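Local coordinates for glyoxalase family protein (Listeria monocytogenes, PDB 2P7Q), which catalyses the manganese-dependent hydration of the antibiotic fosfomycin, opening its epoxide to a diol and so conferring resistance, at residues A[8-13]-A[68-73]; A[19-24]-A[107-112]. The protein carries 1 engineered substitution. All coordinates share one frame; numbering follows the deposited sequence.

Contact 1. Residues A[8-13]-A[68-73]; sequences ITLIVK and NHIAFQ. With MN (manganese (II) ion), chain G; GG6 ([(1S,2S)-1,2-dihydroxypropyl]phosphonic acid), chain J.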
ATOM      1  N   ILE A   8       5.733  -2.393   3.230  1.00 36.45           N
ATOM      2  CA  ILE A   8       4.468  -1.824   3.673  1.00 32.28           C
ATOM      3  C   ILE A   8       4.247  -2.320   5.097  1.00 38.06           C
ATOM      4  O   ILE A   8       4.244  -3.523   5.351  1.00 39.90           O
ATOM      5  CB  ILE A   8       3.310  -2.289   2.767  1.00 27.88           C
ATOM      6  CG1 ILE A   8       3.585  -1.847   1.326  1.00 32.85           C
ATOM      7  CG2 ILE A   8       1.998  -1.733   3.269  1.00 26.93           C
ATOM      8  CD1 ILE A   8       2.504  -2.208   0.331  1.00 30.44           C
ATOM      9  N   THR A   9       4.078  -1.394   6.028  1.00 34.78           N
ATOM     10  CA  THR A   9       3.891  -1.759   7.420  1.00 35.61           C
ATOM     11  C   THR A   9       2.474  -1.510   7.892  1.00 37.55           C
ATOM     12  O   THR A   9       2.002  -0.381   7.876  1.00 41.99           O
ATOM     13  CB  THR A   9       4.846  -0.957   8.334  1.00 39.17           C
ATOM     14  OG1 THR A   9       6.202  -1.298   8.032  1.00 34.79           O
ATOM     15  CG2 THR A   9       4.571  -1.244   9.796  1.00 34.37           C
ATOM     16  N   LEU A  10       1.795  -2.567   8.319  1.00 40.21           N
ATOM     17  CA  LEU A  10       0.441  -2.420   8.829  1.00 37.65           C
ATOM     18  C   LEU A  10       0.463  -2.559  10.343  1.00 37.31           C
ATOM     19  O   LEU A  10       1.334  -3.215  10.906  1.00 38.45           O
ATOM     20  CB  LEU A  10      -0.479  -3.470   8.225  1.00 32.46           C
ATOM     21  CG  LEU A  10      -0.570  -3.414   6.703  1.00 37.02           C
ATOM     22  CD1 LEU A  10      -1.560  -4.466   6.215  1.00 26.10           C
ATOM     23  CD2 LEU A  10      -0.997  -2.003   6.264  1.00 33.95           C
ATOM     24  N   ILE A  11      -0.496  -1.925  10.996  1.00 39.14           N
ATOM     25  CA  ILE A  11      -0.594  -1.967  12.443  1.00 38.84           C
ATOM     26  C   ILE A  11      -1.854  -2.751  12.796  1.00 38.39           C
ATOM     27  O   ILE A  11      -2.932  -2.478  12.263  1.00 37.44           O
ATOM     28  CB  ILE A  11      -0.688  -0.546  13.011  1.00 42.82           C
ATOM     29  CG1 ILE A  11       0.470   0.297  12.466  1.00 46.45           C
ATOM     30  CG2 ILE A  11      -0.669  -0.589  14.534  1.00 52.38           C
ATOM     31  CD1 ILE A  11       1.853  -0.272  12.745  1.00 42.99           C
ATOM     32  N   VAL A  12      -1.713  -3.724  13.689  1.00 31.28           N
ATOM     33  CA  VAL A  12      -2.833  -4.578  14.092  1.00 32.60           C
ATOM     34  C   VAL A  12      -2.902  -4.774  15.610  1.00 28.74           C
ATOM     35  O   VAL A  12      -1.883  -4.764  16.297  1.00 30.09           O
ATOM     36  CB  VAL A  12      -2.710  -5.953  13.424  1.00 36.05           C
ATOM     37  CG1 VAL A  12      -2.950  -5.837  11.932  1.00 28.93           C
ATOM     38  CG2 VAL A  12      -1.316  -6.510  13.671  1.00 32.99           C
ATOM     39  N   LYS A  13      -4.113  -4.965  16.118  1.00 34.02           N
ATOM     40  CA  LYS A  13      -4.349  -5.147  17.552  1.00 35.19           C
ATOM     41  C   LYS A  13      -3.857  -6.511  18.041  1.00 38.61           C
ATOM     42  O   LYS A  13      -3.208  -6.613  19.092  1.00 35.31           O
ATOM     43  CB  LYS A  13      -5.845  -5.009  17.864  1.00 29.54           C
ATOM     44  CG  LYS A  13      -6.652  -6.242  17.513  1.00 33.82           C
ATOM     45  CD  LYS A  13      -8.147  -6.052  17.710  1.00 33.79           C
ATOM     46  CE  LYS A  13      -8.786  -5.299  16.552  1.00 38.36           C
ATOM     47  NZ  LYS A  13     -10.159  -5.824  16.304  1.00 39.80           N
ATOM     48  N   ASN A  68      -8.797   3.616   0.792  1.00 27.95           N
ATOM     49  CA  ASN A  68      -7.367   3.444   0.589  1.00 32.16           C
ATOM     50  C   ASN A  68      -7.168   1.936   0.630  1.00 34.44           C
ATOM     51  O   ASN A  68      -7.665   1.269   1.542  1.00 32.25           O
ATOM     52  CB  ASN A  68      -6.564   4.087   1.725  1.00 33.10           C
ATOM     53  CG  ASN A  68      -6.599   5.610   1.687  1.00 43.10           C
ATOM     54  OD1 ASN A  68      -5.845   6.250   0.940  1.00 27.82           O
ATOM     55  ND2 ASN A  68      -7.484   6.197   2.489  1.00 33.50           N
ATOM     56  N   HIS A  69      -6.464   1.390  -0.355  1.00 36.24           N
ATOM     57  CA  HIS A  69      -6.227  -0.048  -0.377  1.00 33.78           C
ATOM     58  C   HIS A  69      -4.958  -0.497  -1.088  1.00 37.90           C
ATOM     59  O   HIS A  69      -4.328   0.262  -1.833  1.00 35.51           O
ATOM     60  CB  HIS A  69      -7.426  -0.798  -0.982  1.00 30.87           C
ATOM     61  CG  HIS A  69      -7.751  -0.416  -2.395  1.00 34.92           C
ATOM     62  ND1 HIS A  69      -8.581   0.637  -2.711  1.00 33.32           N
ATOM     63  CD2 HIS A  69      -7.394  -0.976  -3.575  1.00 35.00           C
ATOM     64  CE1 HIS A  69      -8.725   0.707  -4.021  1.00 33.16           C
ATOM     65  NE2 HIS A  69      -8.015  -0.261  -4.569  1.00 35.51           N
ATOM     66  N   ILE A  70      -4.585  -1.744  -0.822  1.00 34.39           N
ATOM     67  CA  ILE A  70      -3.421  -2.357  -1.428  1.00 27.91           C
ATOM     68  C   ILE A  70      -4.037  -3.419  -2.315  1.00 27.51           C
ATOM     69  O   ILE A  70      -5.027  -4.041  -1.940  1.00 32.34           O
ATOM     70  CB  ILE A  70      -2.526  -2.996  -0.368  1.00 31.66           C
ATOM     71  CG1 ILE A  70      -2.245  -1.976   0.734  1.00 37.46           C
ATOM     72  CG2 ILE A  70      -1.211  -3.438  -0.989  1.00 38.36           C
ATOM     73  CD1 ILE A  70      -1.289  -2.467   1.804  1.00 36.61           C
ATOM     74  N   ALA A  71      -3.477  -3.618  -3.499  1.00 26.31           N
ATOM     75  CA  ALA A  71      -4.038  -4.589  -4.424  1.00 29.10           C
ATOM     76  C   ALA A  71      -3.009  -5.549  -4.957  1.00 32.78           C
ATOM     77  O   ALA A  71      -1.953  -5.131  -5.432  1.00 36.12           O
ATOM     78  CB  ALA A  71      -4.705  -3.873  -5.575  1.00 29.85           C
ATOM     79  N   PHE A  72      -3.323  -6.838  -4.880  1.00 28.79           N
ATOM     80  CA  PHE A  72      -2.429  -7.870  -5.374  1.00 27.89           C
ATOM     81  C   PHE A  72      -2.969  -8.393  -6.682  1.00 31.72           C
ATOM     82  O   PHE A  72      -4.177  -8.332  -6.942  1.00 29.31           O
ATOM     83  CB  PHE A  72      -2.301  -9.012  -4.363  1.00 25.79           C
ATOM     84  CG  PHE A  72      -1.624  -8.604  -3.100  1.00 22.25           C
ATOM     85  CD1 PHE A  72      -2.342  -7.994  -2.076  1.00 30.65           C
ATOM     86  CD2 PHE A  72      -0.252  -8.757  -2.956  1.00 24.57           C
ATOM     87  CE1 PHE A  72      -1.694  -7.531  -0.916  1.00 26.27           C
ATOM     88  CE2 PHE A  72       0.407  -8.298  -1.804  1.00 26.11           C
ATOM     89  CZ  PHE A  72      -0.320  -7.683  -0.786  1.00 18.43           C
ATOM     90  N   GLN A  73      -2.058  -8.917  -7.493  1.00 28.77           N
ATOM     91  CA  GLN A  73      -2.377  -9.444  -8.810  1.00 32.40           C
ATOM     92  C   GLN A  73      -2.751 -10.919  -8.797  1.00 32.15           C
ATOM     93  O   GLN A  73      -2.070 -11.738  -8.185  1.00 38.54           O
ATOM     94  CB  GLN A  73      -1.167  -9.239  -9.730  1.00 38.70           C
ATOM     95  CG  GLN A  73      -1.363  -9.677 -11.159  1.00 37.71           C
ATOM     96  CD  GLN A  73      -2.283  -8.758 -11.910  1.00 45.39           C
ATOM     97  OE1 GLN A  73      -1.987  -7.571 -12.080  1.00 54.30           O
ATOM     98  NE2 GLN A  73      -3.415  -9.289 -12.364  1.00 46.24           N
TER
HETATM   99 MN    MN G2001      -7.985  -0.997  -6.808  1.00 34.84          MN
HETATM  100  O1  GG6 J1002      10.675   1.253   8.294  1.00 29.81           O
HETATM  101  C2  GG6 J1002      11.544   0.506   9.164  1.00 45.44           C
HETATM  102  C3  GG6 J1002      12.714   1.426   9.639  1.00 41.27           C
HETATM  103  C1  GG6 J1002      10.775  -0.037  10.420  1.00 47.33           C
HETATM  104  O2  GG6 J1002      10.231   0.990  11.270  1.00 55.24           O
HETATM  105  P   GG6 J1002       9.436  -1.140   9.994  1.00 29.56           P
HETATM  106  O3  GG6 J1002       9.990  -2.266   9.031  1.00 40.53           O
HETATM  107  O4  GG6 J1002       8.968  -1.743  11.216  1.00 51.98           O
HETATM  108  O5  GG6 J1002       8.248  -0.384   9.300  1.00 37.61           O
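Ile70 points its CD1 methyl at Ile8, and the two side chains meet tip to tip, with Ile8 CG2 3.7 Å from Ile70 CD1. The CD1 methyl of Ile8 closes in beside this pair, 4.1 Å from Ile70 CG2, and Leu10 CD2 makes a looser approach at 4.5 Å to Ile70 CD1. In Ile70, CG1 lies anti to the carbonyl carbon (chi1 -51°) and the chain then runs on extended, which carries CD1 across the gap between Ile8 CA and Ile70 CA, 9.4 Å apart. The contact is purely apolar. Strand alternation turns the neighbours to polar work: Thr9 OG1 donates a hydrogen bond of 2.6 Å to O5 of one product phosphonate, while His69 NE2 binds the manganese of the other active site at 2.4 Å. That metal is completed in part by Glu118 and by His7 of the second subunit, so each site draws on both chains, as in several metalloenzymes of the glyoxalase superfamily. Strand 4-12 is hydrogen-bonded to strand 52-58 in one sheet, strand 69-73 lies next to 116-120 in the other, and the isoleucine pair joins the two sheets near the centre of the subunit.

Contact 2. Residues A[19-24]-A[107-112]; sequences TAFLQN and IYFYDF. With GG6 ([(1S,2S)-1,2-dihydroxypropyl]phosphonic acid), chain H.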
ATOM      1  N   THR A  19      -1.572 -12.792  11.641  1.00 30.28           N
ATOM      2  CA  THR A  19      -0.600 -13.655  10.962  1.00 33.64           C
ATOM      3  C   THR A  19      -1.230 -14.819  10.193  1.00 35.18           C
ATOM      4  O   THR A  19      -0.846 -15.101   9.056  1.00 34.27           O
ATOM      5  CB  THR A  19       0.431 -14.234  11.951  1.00 32.95           C
ATOM      6  OG1 THR A  19       1.219 -13.172  12.499  1.00 28.84           O
ATOM      7  CG2 THR A  19       1.349 -15.215  11.247  1.00 31.74           C
ATOM      8  N   ALA A  20      -2.197 -15.482  10.822  1.00 33.57           N
ATOM      9  CA  ALA A  20      -2.881 -16.620  10.218  1.00 34.44           C
ATOM     10  C   ALA A  20      -3.704 -16.158   9.023  1.00 31.36           C
ATOM     11  O   ALA A  20      -3.878 -16.884   8.040  1.00 32.30           O
ATOM     12  CB  ALA A  20      -3.779 -17.294  11.257  1.00 35.29           C
ATOM     13  N   PHE A  21      -4.220 -14.942   9.130  1.00 31.09           N
ATOM     14  CA  PHE A  21      -5.009 -14.329   8.068  1.00 26.16           C
ATOM     15  C   PHE A  21      -4.138 -14.197   6.811  1.00 26.19           C
ATOM     16  O   PHE A  21      -4.577 -14.516   5.709  1.00 31.06           O
ATOM     17  CB  PHE A  21      -5.483 -12.947   8.549  1.00 31.72           C
ATOM     18  CG  PHE A  21      -6.074 -12.073   7.467  1.00 30.41           C
ATOM     19  CD1 PHE A  21      -7.380 -12.262   7.028  1.00 30.35           C
ATOM     20  CD2 PHE A  21      -5.334 -11.026   6.926  1.00 29.51           C
ATOM     21  CE1 PHE A  21      -7.950 -11.410   6.065  1.00 25.98           C
ATOM     22  CE2 PHE A  21      -5.897 -10.171   5.965  1.00 28.28           C
ATOM     23  CZ  PHE A  21      -7.211 -10.368   5.538  1.00 23.38           C
ATOM     24  N   LEU A  22      -2.901 -13.743   6.997  1.00 20.78           N
ATOM     25  CA  LEU A  22      -1.960 -13.541   5.900  1.00 26.13           C
ATOM     26  C   LEU A  22      -1.432 -14.834   5.304  1.00 33.39           C
ATOM     27  O   LEU A  22      -1.291 -14.954   4.085  1.00 29.49           O
ATOM     28  CB  LEU A  22      -0.768 -12.699   6.370  1.00 24.29           C
ATOM     29  CG  LEU A  22      -1.003 -11.236   6.755  1.00 28.16           C
ATOM     30  CD1 LEU A  22       0.256 -10.661   7.343  1.00 26.94           C
ATOM     31  CD2 LEU A  22      -1.421 -10.442   5.527  1.00 29.93           C
ATOM     32  N   GLN A  23      -1.128 -15.802   6.163  1.00 35.92           N
ATOM     33  CA  GLN A  23      -0.607 -17.075   5.694  1.00 33.05           C
ATOM     34  C   GLN A  23      -1.686 -17.896   4.996  1.00 37.79           C
ATOM     35  O   GLN A  23      -1.408 -18.582   4.008  1.00 39.16           O
ATOM     36  CB  GLN A  23      -0.020 -17.854   6.865  1.00 34.60           C
ATOM     37  CG  GLN A  23       0.961 -17.034   7.680  1.00 32.59           C
ATOM     38  CD  GLN A  23       1.486 -17.769   8.889  1.00 31.80           C
ATOM     39  OE1 GLN A  23       0.747 -18.484   9.562  1.00 39.30           O
ATOM     40  NE2 GLN A  23       2.769 -17.580   9.186  1.00 31.35           N
ATOM     41  N   ASN A  24      -2.917 -17.826   5.490  1.00 34.88           N
ATOM     42  CA  ASN A  24      -3.991 -18.596   4.869  1.00 35.68           C
ATOM     43  C   ASN A  24      -4.356 -18.058   3.493  1.00 38.14           C
ATOM     44  O   ASN A  24      -4.310 -18.777   2.499  1.00 41.11           O
ATOM     45  CB  ASN A  24      -5.254 -18.606   5.746  1.00 32.59           C
ATOM     46  CG  ASN A  24      -5.171 -19.588   6.898  1.00 30.28           C
ATOM     47  OD1 ASN A  24      -4.283 -20.436   6.950  1.00 32.42           O
ATOM     48  ND2 ASN A  24      -6.111 -19.483   7.826  1.00 28.11           N
ATOM     49  N   ILE A 107     -11.769  -8.561  -6.106  1.00 18.84           N
ATOM     50  CA  ILE A 107     -12.327  -9.060  -4.847  1.00 23.93           C
ATOM     51  C   ILE A 107     -11.823  -8.111  -3.765  1.00 23.83           C
ATOM     52  O   ILE A 107     -10.616  -7.937  -3.598  1.00 21.27           O
ATOM     53  CB  ILE A 107     -11.818 -10.479  -4.464  1.00 27.55           C
ATOM     54  CG1 ILE A 107     -12.222 -11.512  -5.510  1.00 32.62           C
ATOM     55  CG2 ILE A 107     -12.396 -10.889  -3.122  1.00 24.72           C
ATOM     56  CD1 ILE A 107     -11.555 -12.867  -5.282  1.00 32.64           C
ATOM     57  N   TYR A 108     -12.738  -7.484  -3.039  1.00 28.09           N
ATOM     58  CA  TYR A 108     -12.336  -6.575  -1.969  1.00 29.01           C
ATOM     59  C   TYR A 108     -12.727  -7.199  -0.639  1.00 28.52           C
ATOM     60  O   TYR A 108     -13.732  -7.905  -0.555  1.00 29.75           O
ATOM     61  CB  TYR A 108     -13.008  -5.206  -2.140  1.00 28.77           C
ATOM     62  CG  TYR A 108     -12.304  -4.282  -3.125  1.00 35.22           C
ATOM     63  CD1 TYR A 108     -12.787  -4.093  -4.426  1.00 34.58           C
ATOM     64  CD2 TYR A 108     -11.166  -3.574  -2.742  1.00 35.85           C
ATOM     65  CE1 TYR A 108     -12.150  -3.210  -5.312  1.00 26.43           C
ATOM     66  CE2 TYR A 108     -10.527  -2.699  -3.620  1.00 37.83           C
ATOM     67  CZ  TYR A 108     -11.022  -2.517  -4.898  1.00 30.84           C
ATOM     68  OH  TYR A 108     -10.377  -1.622  -5.736  1.00 41.78           O
ATOM     69  N   PHE A 109     -11.939  -6.939   0.400  1.00 26.73           N
ATOM     70  CA  PHE A 109     -12.217  -7.512   1.707  1.00 22.49           C
ATOM     71  C   PHE A 109     -11.308  -6.918   2.775  1.00 28.11           C
ATOM     72  O   PHE A 109     -10.270  -6.344   2.458  1.00 27.17           O
ATOM     73  CB  PHE A 109     -12.024  -9.026   1.625  1.00 22.78           C
ATOM     74  CG  PHE A 109     -10.633  -9.442   1.225  1.00 23.48           C
ATOM     75  CD1 PHE A 109      -9.647  -9.635   2.184  1.00 18.20           C
ATOM     76  CD2 PHE A 109     -10.308  -9.633  -0.114  1.00 23.56           C
ATOM     77  CE1 PHE A 109      -8.356 -10.011   1.818  1.00 27.32           C
ATOM     78  CE2 PHE A 109      -9.022 -10.007  -0.494  1.00 24.69           C
ATOM     79  CZ  PHE A 109      -8.043 -10.196   0.475  1.00 29.26           C
ATOM     80  N   TYR A 110     -11.681  -7.055   4.044  1.00 26.30           N
ATOM     81  CA  TYR A 110     -10.841  -6.498   5.098  1.00 31.66           C
ATOM     82  C   TYR A 110     -10.094  -7.558   5.892  1.00 33.19           C
ATOM     83  O   TYR A 110     -10.327  -8.748   5.733  1.00 33.61           O
ATOM     84  CB  TYR A 110     -11.663  -5.693   6.097  1.00 28.81           C
ATOM     85  CG  TYR A 110     -12.478  -4.575   5.514  1.00 30.58           C
ATOM     86  CD1 TYR A 110     -13.738  -4.821   4.978  1.00 25.95           C
ATOM     87  CD2 TYR A 110     -11.993  -3.264   5.505  1.00 27.60           C
ATOM     88  CE1 TYR A 110     -14.492  -3.797   4.455  1.00 35.92           C
ATOM     89  CE2 TYR A 110     -12.743  -2.233   4.983  1.00 22.62           C
ATOM     90  CZ  TYR A 110     -13.988  -2.506   4.462  1.00 23.55           C
ATOM     91  OH  TYR A 110     -14.751  -1.501   3.951  1.00 33.14           O
ATOM     92  N   ASP A 111      -9.171  -7.107   6.732  1.00 28.28           N
ATOM     93  CA  ASP A 111      -8.459  -8.011   7.602  1.00 30.38           C
ATOM     94  C   ASP A 111      -9.242  -7.767   8.885  1.00 35.53           C
ATOM     95  O   ASP A 111     -10.438  -7.477   8.812  1.00 34.66           O
ATOM     96  CB  ASP A 111      -6.991  -7.612   7.756  1.00 27.83           C
ATOM     97  CG  ASP A 111      -6.815  -6.248   8.369  1.00 21.25           C
ATOM     98  OD1 ASP A 111      -5.677  -5.925   8.768  1.00 16.91           O
ATOM     99  OD2 ASP A 111      -7.803  -5.500   8.438  1.00 17.58           O
ATOM    100  N   PHE A 112      -8.601  -7.841  10.046  1.00 34.88           N
ATOM    101  CA  PHE A 112      -9.341  -7.631  11.288  1.00 35.87           C
ATOM    102  C   PHE A 112      -9.142  -6.236  11.831  1.00 40.67           C
ATOM    103  O   PHE A 112      -9.719  -5.877  12.864  1.00 45.02           O
ATOM    104  CB  PHE A 112      -8.911  -8.648  12.338  1.00 32.87           C
ATOM    105  CG  PHE A 112      -8.985 -10.056  11.862  1.00 27.03           C
ATOM    106  CD1 PHE A 112      -7.825 -10.801  11.679  1.00 21.62           C
ATOM    107  CD2 PHE A 112     -10.216 -10.627  11.537  1.00 28.56           C
ATOM    108  CE1 PHE A 112      -7.889 -12.096  11.175  1.00 27.96           C
ATOM    109  CE2 PHE A 112     -10.295 -11.925  11.027  1.00 22.44           C
ATOM    110  CZ  PHE A 112      -9.130 -12.660  10.844  1.00 24.65           C
TER
HETATM  111  O1  GG6 H2002      -9.370  -1.618  -8.289  1.00 29.96           O
HETATM  112  C2  GG6 H2002      -9.420  -0.960  -9.590  1.00 49.27           C
HETATM  113  C3  GG6 H2002     -10.347  -1.794 -10.548  1.00 39.99           C
HETATM  114  C1  GG6 H2002      -9.977   0.510  -9.468  1.00 32.62           C
HETATM  115  O2  GG6 H2002     -11.301   0.508  -8.955  1.00 48.33           O
HETATM  116  P   GG6 H2002      -8.985   1.529  -8.404  1.00 18.29           P
HETATM  117  O3  GG6 H2002      -7.525   1.598  -8.940  1.00 33.01           O
HETATM  118  O4  GG6 H2002      -9.569   2.839  -8.383  1.00 39.31           O
HETATM  119  O5  GG6 H2002      -8.963   0.950  -6.929  1.00 46.48           O
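Phe21 projects from helix 15-26 onto the end of strand 106-110 and the turn after it, and is the one residue of 19-24 that touches 107-112. Asp111 lies over one face of its ring: Asp111 CA is 3.9 Å from the ring centroid and 30° off the normal, a CH-pi contact, and Asp111 CB comes within 3.3 Å of Phe21 CE2. The ring's far end reaches the edge of Phe109, where Phe21 CZ lies in the plane of that ring, 3.9 Å from Phe109 CE1. Nearer the helix, Phe112 slides past in the opposite direction and brings CE1 to 3.7 Å from Phe21 CB; the two ring planes stand at 61°, an oblique pairing. With its CG anti to the backbone N (chi1 168°), Phe21 extends away from the helix axis and sets its ring against the Asp111 backbone. In the beta-alpha-beta-beta-beta modules of the glyoxalase fold a helix packs on its sheet; here Phe21 joins helix 15-26 to strand 106-110 of the three-stranded sheet. The Asp111 carboxylate turns away from the ring, and OD2 accepts a hydrogen bond from His115 N, which ties the turn to the start of strand 116-120. Phe109 is backed by Phe117, Leu119 and Ile86, and Phe112 by Lys17 in a cation-pi contact. One residue before Phe109, Tyr108 faces the active site: its OH donates a 2.7 Å hydrogen bond to O1 of the bound diol, and its ring meets the metal ligand His69 edge-to-face.

Both contacts are buried near the centre of the subunit and joined without hydrogen bonds between their segments, yet they join different layers. Contact 1 sets one sheet against the other through branched aliphatic tips; contact 2 lays a helix on a strand end and turn, with an aromatic ring pressed on backbone as well as side chains. They share the three-stranded sheet, whose outermost strands within the chain, 69-73 and 106-110, each belong to one contact, and strand 4-12 of contact 1 is followed in the chain by helix 15-26 of contact 2. One place where they meet is the active site, where His69 NE2 lies 3.0 Å from Tyr108 OH, whereas Thr9 serves a separate product molecule.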